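Local coordinates for protein kinase domain-containing protein (Chaetomium thermophilum, PDB 6Z3U) that probably phosphorylates serine and threonine side chains, including those of the RNA polymerase II tail, as the cyclin-dependent kinase of the CAK complex, at residues M284-L296 with R348-L360. Residues are numbered along the deposited sequence; the frame is centred on the assembly and turned at random.
Sequences MVFAELIIRSPFL and RFGAVGSEGVDLL
F349 points the edge of its ring at one face of F295 in a T-shaped stack, with the centroids 5.1 Å apart and the planes at 87°. F349 CZ stands over that face toward its rim, while CD2 of L296 covers the centre of the other. Next to CZ on the same rim, F349 CE1 lies 3.6 Å from A287 CB, and the CG2 methyls of I290 and I291 pack near CD1 and CE1. CG of F349 turns away from the carbonyl carbon (chi1 -57°), which carries the ring across I290 at about a right angle. Its two faces are lined by R348 CB and L360 CD1.

The extended R348 side chain passes obliquely over I291, whose CD1 touches NH1, and its NH2 comes to the edge of F295, in the ring plane. A water accepts a hydrogen bond from R348 NH2 (3.0 Å); its link to F295 O is modelled too short, so a bridge to the loop backbone is doubtful. With an alanine in place of F295, F349 would probably lose its aromatic mate, a gap would open between L296 and F349, and the R348 guanidinium would lose the ring edge beside it.

Farther along, F286 inserts its ring beside helix 353-360, CE2 lying 3.6 Å from G356 O, with V352 CG1 at the ring edge and L360 CG near CD2. I290 CD1 fills in against both V352 methyls.

The axes of helices 284-291 and 353-360 run 10.6 Å apart at 142°, within the helical C-lobe of the kinase fold. Helix 194-213 backs F286 through I197 and M201, W382 meets its ring, and helix 301-311 packs on L296 and R348.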
# COMPACT_ATOMS: atom_id res chain seq x y z
N MET B 284 4.11 21.16 -13.21
CA MET B 284 4.69 22.29 -12.48
C MET B 284 6.18 22.10 -12.24
O MET B 284 6.93 23.08 -12.24
CB MET B 284 3.95 22.48 -11.15
CG MET B 284 2.53 22.99 -11.32
SD MET B 284 2.50 24.62 -12.10
CE MET B 284 0.87 24.62 -12.84
N VAL B 285 6.63 20.86 -12.02
CA VAL B 285 8.06 20.60 -11.93
C VAL B 285 8.72 20.83 -13.28
O VAL B 285 9.81 21.41 -13.36
CB VAL B 285 8.31 19.18 -11.41
CG1 VAL B 285 9.78 18.81 -11.55
CG2 VAL B 285 7.87 19.05 -9.96
N PHE B 286 8.07 20.40 -14.36
CA PHE B 286 8.58 20.68 -15.69
C PHE B 286 8.71 22.18 -15.91
O PHE B 286 9.77 22.67 -16.32
CB PHE B 286 7.65 20.07 -16.74
CG PHE B 286 8.22 20.01 -18.13
CD1 PHE B 286 9.51 20.43 -18.40
CD2 PHE B 286 7.44 19.54 -19.18
CE1 PHE B 286 10.01 20.38 -19.69
CE2 PHE B 286 7.93 19.49 -20.46
CZ PHE B 286 9.22 19.91 -20.72
N ALA B 287 7.65 22.93 -15.61
CA ALA B 287 7.70 24.38 -15.79
C ALA B 287 8.74 25.02 -14.89
O ALA B 287 9.46 25.93 -15.32
CB ALA B 287 6.32 24.99 -15.53
N GLU B 288 8.84 24.56 -13.65
CA GLU B 288 9.83 25.12 -12.73
C GLU B 288 11.25 24.87 -13.21
O GLU B 288 12.14 25.71 -12.99
CB GLU B 288 9.64 24.53 -11.33
CG GLU B 288 10.65 25.04 -10.32
CD GLU B 288 10.20 24.78 -8.90
OE1 GLU B 288 11.01 24.98 -7.98
OE2 GLU B 288 9.03 24.38 -8.72
N LEU B 289 11.50 23.73 -13.86
CA LEU B 289 12.83 23.46 -14.39
C LEU B 289 13.20 24.45 -15.49
O LEU B 289 14.35 24.89 -15.58
CB LEU B 289 12.91 22.03 -14.92
CG LEU B 289 13.16 20.96 -13.85
CD1 LEU B 289 12.78 19.59 -14.38
CD2 LEU B 289 14.62 20.99 -13.43
N ILE B 290 12.22 24.83 -16.32
CA ILE B 290 12.52 25.66 -17.48
C ILE B 290 12.85 27.08 -17.06
O ILE B 290 13.79 27.70 -17.58
CB ILE B 290 11.34 25.63 -18.47
CG1 ILE B 290 11.20 24.23 -19.08
CG2 ILE B 290 11.54 26.67 -19.56
CD1 ILE B 290 9.91 24.02 -19.85
N ILE B 291 12.09 27.64 -16.11
CA ILE B 291 12.33 29.01 -15.65
C ILE B 291 13.13 29.07 -14.36
O ILE B 291 13.40 30.17 -13.86
CB ILE B 291 11.00 29.77 -15.48
CG1 ILE B 291 10.12 29.11 -14.41
CG2 ILE B 291 10.24 29.80 -16.80
CD1 ILE B 291 9.00 30.01 -13.92
N ARG B 292 13.52 27.92 -13.79
CA ARG B 292 14.32 27.87 -12.57
C ARG B 292 13.68 28.69 -11.45
O ARG B 292 14.37 29.31 -10.63
CB ARG B 292 15.76 28.33 -12.82
CG ARG B 292 16.63 27.25 -13.41
CD ARG B 292 18.10 27.64 -13.46
NE ARG B 292 18.85 27.11 -12.32
CZ ARG B 292 20.17 26.91 -12.32
NH1 ARG B 292 20.76 26.43 -11.24
NH2 ARG B 292 20.89 27.20 -13.39
N SER B 293 12.35 28.69 -11.41
CA SER B 293 11.61 29.27 -10.30
C SER B 293 10.20 28.69 -10.33
O SER B 293 9.73 28.26 -11.39
CB SER B 293 11.57 30.80 -10.38
OG SER B 293 10.54 31.22 -11.26
N PRO B 294 9.51 28.65 -9.19
CA PRO B 294 8.16 28.09 -9.17
C PRO B 294 7.25 28.83 -10.14
O PRO B 294 7.25 30.06 -10.22
CB PRO B 294 7.70 28.26 -7.72
CG PRO B 294 8.97 28.45 -6.93
CD PRO B 294 9.92 29.14 -7.86
N PHE B 295 6.47 28.06 -10.91
CA PHE B 295 5.58 28.66 -11.90
C PHE B 295 4.49 29.48 -11.23
O PHE B 295 4.33 30.67 -11.50
CB PHE B 295 4.98 27.57 -12.79
CG PHE B 295 4.15 28.09 -13.93
CD1 PHE B 295 4.32 29.38 -14.41
CD2 PHE B 295 3.18 27.29 -14.51
CE1 PHE B 295 3.55 29.86 -15.45
CE2 PHE B 295 2.41 27.77 -15.56
CZ PHE B 295 2.59 29.05 -16.03
N LEU B 296 3.71 28.84 -10.34
CA LEU B 296 2.60 29.47 -9.64
C LEU B 296 2.83 29.30 -8.13
O LEU B 296 2.32 28.36 -7.52
CB LEU B 296 1.26 28.85 -10.04
CG LEU B 296 1.02 28.70 -11.53
CD1 LEU B 296 -0.26 27.91 -11.78
CD2 LEU B 296 0.95 30.06 -12.20
N ARG B 348 7.60 31.95 -22.89
CA ARG B 348 8.27 31.80 -21.60
C ARG B 348 8.97 30.46 -21.46
O ARG B 348 10.07 30.39 -20.89
CB ARG B 348 7.25 31.97 -20.47
CG ARG B 348 7.85 32.17 -19.09
CD ARG B 348 6.77 32.36 -18.04
NE ARG B 348 7.32 32.64 -16.71
CZ ARG B 348 6.59 32.81 -15.62
NH1 ARG B 348 7.18 33.06 -14.46
NH2 ARG B 348 5.26 32.73 -15.68
N PHE B 349 8.38 29.39 -21.99
CA PHE B 349 8.92 28.04 -21.83
C PHE B 349 9.54 27.50 -23.11
O PHE B 349 9.77 26.29 -23.22
CB PHE B 349 7.82 27.10 -21.33
CG PHE B 349 7.17 27.54 -20.04
CD1 PHE B 349 7.82 27.37 -18.83
CD2 PHE B 349 5.91 28.13 -20.05
CE1 PHE B 349 7.22 27.77 -17.65
CE2 PHE B 349 5.32 28.54 -18.87
CZ PHE B 349 5.97 28.36 -17.67
N GLY B 350 9.82 28.37 -24.08
CA GLY B 350 10.34 27.93 -25.36
C GLY B 350 11.71 27.27 -25.30
O GLY B 350 12.17 26.76 -26.33
N ALA B 351 12.36 27.27 -24.13
CA ALA B 351 13.69 26.67 -24.03
C ALA B 351 13.69 25.21 -24.45
O ALA B 351 14.69 24.71 -24.98
CB ALA B 351 14.22 26.82 -22.61
N VAL B 352 12.58 24.49 -24.21
CA VAL B 352 12.50 23.08 -24.56
C VAL B 352 11.95 22.85 -25.96
O VAL B 352 11.82 21.70 -26.39
CB VAL B 352 11.63 22.31 -23.54
CG1 VAL B 352 12.32 22.27 -22.19
CG2 VAL B 352 10.24 22.94 -23.43
N GLY B 353 11.61 23.91 -26.69
CA GLY B 353 11.15 23.78 -28.06
C GLY B 353 9.66 23.52 -28.16
O GLY B 353 8.95 23.33 -27.17
N SER B 354 9.19 23.48 -29.40
CA SER B 354 7.76 23.31 -29.64
C SER B 354 7.27 22.00 -29.04
O SER B 354 6.27 21.97 -28.31
CB SER B 354 7.47 23.35 -31.14
OG SER B 354 8.31 22.45 -31.85
N GLU B 355 7.97 20.90 -29.32
CA GLU B 355 7.53 19.60 -28.81
C GLU B 355 7.58 19.55 -27.29
O GLU B 355 6.74 18.90 -26.66
CB GLU B 355 8.38 18.48 -29.42
CG GLU B 355 8.11 18.23 -30.89
CD GLU B 355 6.75 17.61 -31.15
OE1 GLU B 355 6.30 17.63 -32.32
OE2 GLU B 355 6.12 17.12 -30.19
N GLY B 356 8.55 20.23 -26.68
CA GLY B 356 8.60 20.27 -25.23
C GLY B 356 7.44 21.06 -24.65
O GLY B 356 6.79 20.61 -23.70
N VAL B 357 7.14 22.22 -25.24
CA VAL B 357 6.01 23.01 -24.76
C VAL B 357 4.70 22.30 -25.07
O VAL B 357 3.70 22.50 -24.37
CB VAL B 357 6.06 24.42 -25.37
CG1 VAL B 357 4.75 25.16 -25.11
CG2 VAL B 357 7.23 25.19 -24.79
N ASP B 358 4.68 21.45 -26.10
CA ASP B 358 3.50 20.63 -26.35
C ASP B 358 3.23 19.72 -25.17
O ASP B 358 2.10 19.62 -24.69
CB ASP B 358 3.70 19.82 -27.63
CG ASP B 358 2.48 19.00 -28.01
OD1 ASP B 358 1.46 19.61 -28.39
OD2 ASP B 358 2.54 17.76 -27.93
N LEU B 359 4.28 19.05 -24.67
CA LEU B 359 4.12 18.18 -23.51
C LEU B 359 3.71 18.98 -22.28
O LEU B 359 2.80 18.59 -21.55
CB LEU B 359 5.43 17.43 -23.25
CG LEU B 359 5.44 16.43 -22.10
CD1 LEU B 359 4.42 15.35 -22.34
CD2 LEU B 359 6.83 15.83 -21.91
N LEU B 360 4.40 20.10 -22.03
CA LEU B 360 4.06 20.93 -20.87
C LEU B 360 2.59 21.32 -20.88
O LEU B 360 1.90 21.22 -19.87
CB LEU B 360 4.94 22.18 -20.86
CG LEU B 360 5.28 22.85 -19.52
CD1 LEU B 360 5.35 24.37 -19.71
CD2 LEU B 360 4.32 22.50 -18.40
O HOH W 1 4.75 32.73 -12.73